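Local coordinates for beta-galacturonidase (Eisenbergiella tayi, PDB 6NCW), which hydrolyses beta-galacturonides as a family 2 glycoside hydrolase of a human gut bacterium, and probably has some beta-glucuronidase activity as well, at residues S291-D296 and D316-D321; H312-E317 and R358-A363. All coordinates share one frame; numbering follows the deposited sequence.

Contact 1 (S291-D296 and D316-D321); sequences SAMQHD and DELFLD
Met293 reaches from its helix to the start of helix 317-326 and makes every close contact between 291-296 and 316-321. The apolar part comes first. With CG anti to its own carbonyl carbon (chi1 -69°) and the rest of the chain extended, the thioether runs straight out from one helix into the first turn of the other. There Met293 SD rests 3.8 Å from Phe319 CB and 4.0 Å from Leu318 CD2, so that it settles between the two neighbouring side chains.

The aromatic part is an edge contact. Met293 SD lies 5.4 Å from the centroid of the Phe319 ring and 85° off the ring normal, a Met-aromatic contact made at the rim of the ring. Met293 CB also meets that edge, near the ring plane, 3.9 Å from Phe319 CD1. The ring has a second partner in Arg277, a cation-pi contact.

The polar neighbour is the N-cap of helix 317-326, Asp316. Met293 CE touches Asp316 OD1 at 3.3 Å, the two side chains crossing at about a right angle. The other oxygen of this N-cap residue, Asp316 OD2, accepts from Leu318 N at 2.9 Å, met from above the carboxylate plane; this bond steadies the carboxylate beside the methyl group.

Such side-by-side packing of successive helices outside the parallel strands is characteristic of a TIM barrel, here between helices 290-302 and 317-326.

Contact 2 (H312-E317 and R358-A363); sequences HYPNDE and REMITA
Pro314 and Met360 mark the closest backbone approach, their CA atoms 6.5 Å apart, where the irregular segment 312-317 passes the helical segment 358-363. The backbones then diverge, and Glu317 CA and Ala363 CA are 8.5 Å apart.

At the near end the touch is apolar. Pro314 CG bears on Met360 SD at 3.6 Å, and the two side chains cross at about a right angle. Met360 has CG anti to its backbone N (chi1 160°), which sends the chain past the proline ring with SD against Pro314 CG, while the bend at chi3 (81°) turns the terminal methyl CE away from that ring; Met360 CB, 3.9 Å from Pro314 CG, widens the same contact. Cys356 and His364 of helix 349-364 also touch the proline.

In the TIM barrel, 312-317 belongs to the loop that follows strand 307-309 and leads into helix 317-326. It includes His312, a galacturonate-binding residue preceded by a cis peptide bond; in this crystal His312 NE2 binds a glycerol.

At the wider end Glu317 reaches over to the helix. Its OE2 lies 3.7 Å from Ala363 CB, while a water 2.9 Å from both Glu317 OE2 and Ala363 O can bridge them, though it has other acceptors to serve as well. The other carboxylate oxygen, OE1, forms a salt bridge with Lys73.

Contacts 1 and 2 lie within the TIM barrel domain, their centres 14 Å apart, and are joined through Asp316 and Glu317, which belong to both. Along the chain the order is helix 290-302, strand 307-309, the loop with 312-317, helix 317-326, strand 329-333, the short helix 341-344 and finally helix 349-364. The start of helix 317-326 thus has the preceding helix beside it in contact 1 and the later helix beside it in contact 2. The two contacts also touch directly, Leu320 CD1 lying 3.9 Å from Asn315 O. The loop that carries His312 to the sugar site is therefore continuous with a helix start packed against two other barrel helices.

Contact 1 (S291-D296 and D316-D321)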
loop_
_atom_site.group_PDB
_atom_site.type_symbol
_atom_site.label_atom_id
_atom_site.label_comp_id
_atom_site.label_asym_id
_atom_site.label_seq_id
_atom_site.Cartn_x
_atom_site.Cartn_y
_atom_site.Cartn_z
ATOM N N SER A 291 15.862 20.283 -9.675
ATOM C CA SER A 291 15.416 19.059 -10.329
ATOM C C SER A 291 13.999 18.689 -9.911
ATOM O O SER A 291 13.213 18.193 -10.729
ATOM C CB SER A 291 16.384 17.920 -10.013
ATOM O OG SER A 291 17.646 18.171 -10.605
ATOM N N ALA A 292 13.669 18.897 -8.630
ATOM C CA ALA A 292 12.342 18.569 -8.132
ATOM C C ALA A 292 11.303 19.559 -8.648
ATOM O O ALA A 292 10.167 19.171 -8.969
ATOM C CB ALA A 292 12.355 18.539 -6.602
ATOM N N MET A 293 11.687 20.834 -8.745
ATOM C CA MET A 293 10.824 21.854 -9.339
ATOM C C MET A 293 10.461 21.503 -10.762
ATOM O O MET A 293 9.288 21.533 -11.140
ATOM C CB MET A 293 11.523 23.212 -9.330
ATOM C CG MET A 293 11.682 23.790 -7.962
ATOM S SD MET A 293 12.537 25.384 -8.043
ATOM C CE MET A 293 12.483 25.772 -6.292
ATOM N N GLN A 294 11.475 21.240 -11.589
ATOM C CA GLN A 294 11.226 20.958 -12.991
ATOM C C GLN A 294 10.434 19.668 -13.151
ATOM O O GLN A 294 9.574 19.564 -14.036
ATOM C CB GLN A 294 12.553 20.899 -13.760
ATOM C CG GLN A 294 12.402 20.741 -15.259
ATOM C CD GLN A 294 11.449 21.761 -15.867
ATOM O OE1 GLN A 294 11.203 22.819 -15.289
ATOM N NE2 GLN A 294 10.907 21.441 -17.038
ATOM N N HIS A 295 10.686 18.681 -12.288
ATOM C CA HIS A 295 9.898 17.451 -12.340
ATOM C C HIS A 295 8.412 17.742 -12.120
ATOM O O HIS A 295 7.562 17.276 -12.887
ATOM C CB HIS A 295 10.409 16.446 -11.314
ATOM C CG HIS A 295 9.873 15.072 -11.525
ATOM N ND1 HIS A 295 8.820 14.559 -10.797
ATOM C CD2 HIS A 295 10.208 14.120 -12.427
ATOM C CE1 HIS A 295 8.553 13.335 -11.217
ATOM N NE2 HIS A 295 9.367 13.052 -12.218
ATOM N N ASP A 296 8.084 18.532 -11.088
ATOM C CA ASP A 296 6.708 19.001 -10.909
ATOM C C ASP A 296 6.201 19.724 -12.157
ATOM O O ASP A 296 5.073 19.488 -12.610
ATOM C CB ASP A 296 6.590 19.931 -9.699
ATOM C CG ASP A 296 6.601 19.187 -8.352
ATOM O OD1 ASP A 296 6.781 17.943 -8.317
ATOM O OD2 ASP A 296 6.456 19.878 -7.310
ATOM N N ASP A 316 9.883 30.555 -4.324
ATOM C CA ASP A 316 11.260 30.615 -4.794
ATOM C C ASP A 316 11.367 31.247 -6.183
ATOM O O ASP A 316 10.710 30.815 -7.132
ATOM C CB ASP A 316 11.825 29.190 -4.829
ATOM C CG ASP A 316 13.342 29.147 -4.904
ATOM O OD1 ASP A 316 13.907 28.141 -4.413
ATOM O OD2 ASP A 316 13.972 30.090 -5.465
ATOM N N GLU A 317 12.243 32.242 -6.303
ATOM C CA GLU A 317 12.457 32.887 -7.597
ATOM C C GLU A 317 13.012 31.922 -8.633
ATOM O O GLU A 317 12.852 32.143 -9.838
ATOM C CB GLU A 317 13.410 34.065 -7.429
ATOM C CG GLU A 317 12.881 35.078 -6.436
ATOM C CD GLU A 317 13.922 36.082 -6.014
ATOM O OE1 GLU A 317 14.982 35.665 -5.513
ATOM O OE2 GLU A 317 13.673 37.288 -6.181
ATOM N N LEU A 318 13.697 30.873 -8.197
ATOM C CA LEU A 318 14.127 29.856 -9.145
ATOM C C LEU A 318 12.920 29.182 -9.808
ATOM O O LEU A 318 12.944 28.876 -11.005
ATOM C CB LEU A 318 15.012 28.839 -8.420
ATOM C CG LEU A 318 15.650 27.700 -9.219
ATOM C CD1 LEU A 318 16.707 28.237 -10.184
ATOM C CD2 LEU A 318 16.264 26.688 -8.260
ATOM N N PHE A 319 11.850 28.950 -9.044
ATOM C CA PHE A 319 10.649 28.340 -9.618
ATOM C C PHE A 319 9.969 29.311 -10.576
ATOM O O PHE A 319 9.576 28.931 -11.686
ATOM C CB PHE A 319 9.681 27.913 -8.501
ATOM C CG PHE A 319 8.484 27.123 -8.995
ATOM C CD1 PHE A 319 8.614 25.777 -9.338
ATOM C CD2 PHE A 319 7.244 27.720 -9.115
ATOM C CE1 PHE A 319 7.515 25.036 -9.794
ATOM C CE2 PHE A 319 6.143 26.997 -9.580
ATOM C CZ PHE A 319 6.282 25.652 -9.916
ATOM N N LEU A 320 9.835 30.576 -10.158
ATOM C CA LEU A 320 9.269 31.606 -11.028
ATOM C C LEU A 320 10.080 31.751 -12.311
ATOM O O LEU A 320 9.503 31.891 -13.391
ATOM C CB LEU A 320 9.191 32.941 -10.280
ATOM C CG LEU A 320 8.326 32.939 -9.007
ATOM C CD1 LEU A 320 8.461 34.240 -8.233
ATOM C CD2 LEU A 320 6.859 32.697 -9.353
ATOM N N ASP A 321 11.416 31.712 -12.214
ATOM C CA ASP A 321 12.259 31.700 -13.415
ATOM C C ASP A 321 11.841 30.579 -14.358
ATOM O O ASP A 321 11.738 30.776 -15.572
ATOM C CB ASP A 321 13.747 31.514 -13.071
ATOM C CG ASP A 321 14.410 32.765 -12.483
ATOM O OD1 ASP A 321 15.516 32.603 -11.908
ATOM O OD2 ASP A 321 13.844 33.887 -12.567
#

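Contact 2 (H312-E317 and R358-A363)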
loop_
_atom_site.group_PDB
_atom_site.type_symbol
_atom_site.label_atom_id
_atom_site.label_comp_id
_atom_site.label_asym_id
_atom_site.label_seq_id
_atom_site.Cartn_x
_atom_site.Cartn_y
_atom_site.Cartn_z
ATOM N N HIS A 312 0.283 28.906 -0.129
ATOM C CA HIS A 312 -0.383 30.211 0.071
ATOM C C HIS A 312 0.697 31.206 0.516
ATOM O O HIS A 312 0.652 31.746 1.628
ATOM C CB HIS A 312 -1.480 30.149 1.130
ATOM C CG HIS A 312 -2.612 29.233 0.774
ATOM N ND1 HIS A 312 -3.500 29.509 -0.241
ATOM C CD2 HIS A 312 -3.001 28.046 1.299
ATOM C CE1 HIS A 312 -4.398 28.539 -0.318
ATOM N NE2 HIS A 312 -4.120 27.641 0.608
ATOM N N TYR A 313 1.689 31.431 -0.335
ATOM C CA TYR A 313 2.821 32.271 0.031
ATOM C C TYR A 313 3.658 32.497 -1.217
ATOM O O TYR A 313 3.518 31.763 -2.196
ATOM C CB TYR A 313 3.674 31.617 1.142
ATOM C CG TYR A 313 3.735 30.133 0.990
ATOM C CD1 TYR A 313 4.437 29.562 -0.063
ATOM C CD2 TYR A 313 3.052 29.290 1.865
ATOM C CE1 TYR A 313 4.470 28.209 -0.245
ATOM C CE2 TYR A 313 3.088 27.922 1.700
ATOM C CZ TYR A 313 3.802 27.380 0.637
ATOM O OH TYR A 313 3.845 26.014 0.441
ATOM N N PRO A 314 4.540 33.489 -1.197
ATOM C CA PRO A 314 5.411 33.704 -2.355
ATOM C C PRO A 314 6.348 32.525 -2.533
ATOM O O PRO A 314 6.716 31.847 -1.568
ATOM C CB PRO A 314 6.167 34.998 -2.005
ATOM C CG PRO A 314 5.236 35.714 -1.030
ATOM C CD PRO A 314 4.642 34.574 -0.208
ATOM N N ASN A 315 6.714 32.268 -3.789
ATOM C CA ASN A 315 7.554 31.135 -4.158
ATOM C C ASN A 315 8.998 31.549 -4.416
ATOM O O ASN A 315 9.301 32.712 -4.689
ATOM C CB ASN A 315 7.011 30.432 -5.405
ATOM C CG ASN A 315 5.978 29.358 -5.070
ATOM O OD1 ASN A 315 5.305 29.428 -4.022
ATOM N ND2 ASN A 315 5.862 28.350 -5.940
ATOM N N ASP A 316 9.883 30.555 -4.324
ATOM C CA ASP A 316 11.260 30.615 -4.794
ATOM C C ASP A 316 11.367 31.247 -6.183
ATOM O O ASP A 316 10.710 30.815 -7.132
ATOM C CB ASP A 316 11.825 29.190 -4.829
ATOM C CG ASP A 316 13.342 29.147 -4.904
ATOM O OD1 ASP A 316 13.907 28.141 -4.413
ATOM O OD2 ASP A 316 13.972 30.090 -5.465
ATOM N N GLU A 317 12.243 32.242 -6.303
ATOM C CA GLU A 317 12.457 32.887 -7.597
ATOM C C GLU A 317 13.012 31.922 -8.633
ATOM O O GLU A 317 12.852 32.143 -9.838
ATOM C CB GLU A 317 13.410 34.065 -7.429
ATOM C CG GLU A 317 12.881 35.078 -6.436
ATOM C CD GLU A 317 13.922 36.082 -6.014
ATOM O OE1 GLU A 317 14.982 35.665 -5.513
ATOM O OE2 GLU A 317 13.673 37.288 -6.181
ATOM N N ARG A 358 5.514 43.897 0.581
ATOM C CA ARG A 358 6.597 44.761 0.103
ATOM C C ARG A 358 7.745 43.938 -0.462
ATOM O O ARG A 358 8.228 44.201 -1.573
ATOM C CB ARG A 358 7.097 45.658 1.230
ATOM C CG ARG A 358 6.253 46.898 1.443
ATOM C CD ARG A 358 6.864 47.786 2.524
ATOM N NE ARG A 358 6.697 47.187 3.844
ATOM C CZ ARG A 358 5.655 47.424 4.639
ATOM N NH1 ARG A 358 4.695 48.262 4.252
ATOM N NH2 ARG A 358 5.578 46.827 5.822
ATOM N N GLU A 359 8.186 42.921 0.284
ATOM C CA GLU A 359 9.324 42.123 -0.151
ATOM C C GLU A 359 8.991 41.300 -1.388
ATOM O O GLU A 359 9.818 41.195 -2.305
ATOM C CB GLU A 359 9.791 41.237 0.995
ATOM C CG GLU A 359 10.432 42.044 2.135
ATOM C CD GLU A 359 10.764 41.162 3.334
ATOM O OE1 GLU A 359 11.562 41.582 4.187
ATOM O OE2 GLU A 359 10.230 40.036 3.416
ATOM N N MET A 360 7.770 40.746 -1.441
ATOM C CA MET A 360 7.342 39.933 -2.574
ATOM C C MET A 360 7.340 40.738 -3.871
ATOM O O MET A 360 7.925 40.318 -4.873
ATOM C CB MET A 360 5.956 39.348 -2.273
ATOM C CG MET A 360 5.136 38.874 -3.447
ATOM S SD MET A 360 3.495 38.258 -2.907
ATOM C CE MET A 360 2.516 39.748 -2.693
ATOM N N ILE A 361 6.688 41.898 -3.881
ATOM C CA ILE A 361 6.558 42.624 -5.144
ATOM C C ILE A 361 7.883 43.272 -5.532
ATOM O O ILE A 361 8.271 43.256 -6.708
ATOM C CB ILE A 361 5.405 43.645 -5.084
ATOM C CG1 ILE A 361 4.072 42.903 -4.918
ATOM C CG2 ILE A 361 5.354 44.488 -6.363
ATOM C CD1 ILE A 361 2.844 43.785 -4.860
ATOM N N THR A 362 8.618 43.825 -4.558
ATOM C CA THR A 362 9.918 44.409 -4.882
ATOM C C THR A 362 10.836 43.369 -5.523
ATOM O O THR A 362 11.528 43.661 -6.499
ATOM C CB THR A 362 10.559 45.010 -3.629
ATOM O OG1 THR A 362 9.655 45.962 -3.052
ATOM C CG2 THR A 362 11.873 45.717 -3.966
ATOM N N ALA A 363 10.804 42.131 -5.026
ATOM C CA ALA A 363 11.715 41.109 -5.528
ATOM C C ALA A 363 11.246 40.518 -6.853
ATOM O O ALA A 363 12.074 40.216 -7.721
ATOM C CB ALA A 363 11.872 40.003 -4.480
HETATM O O HOH W 1 12.856 37.695 -8.903
#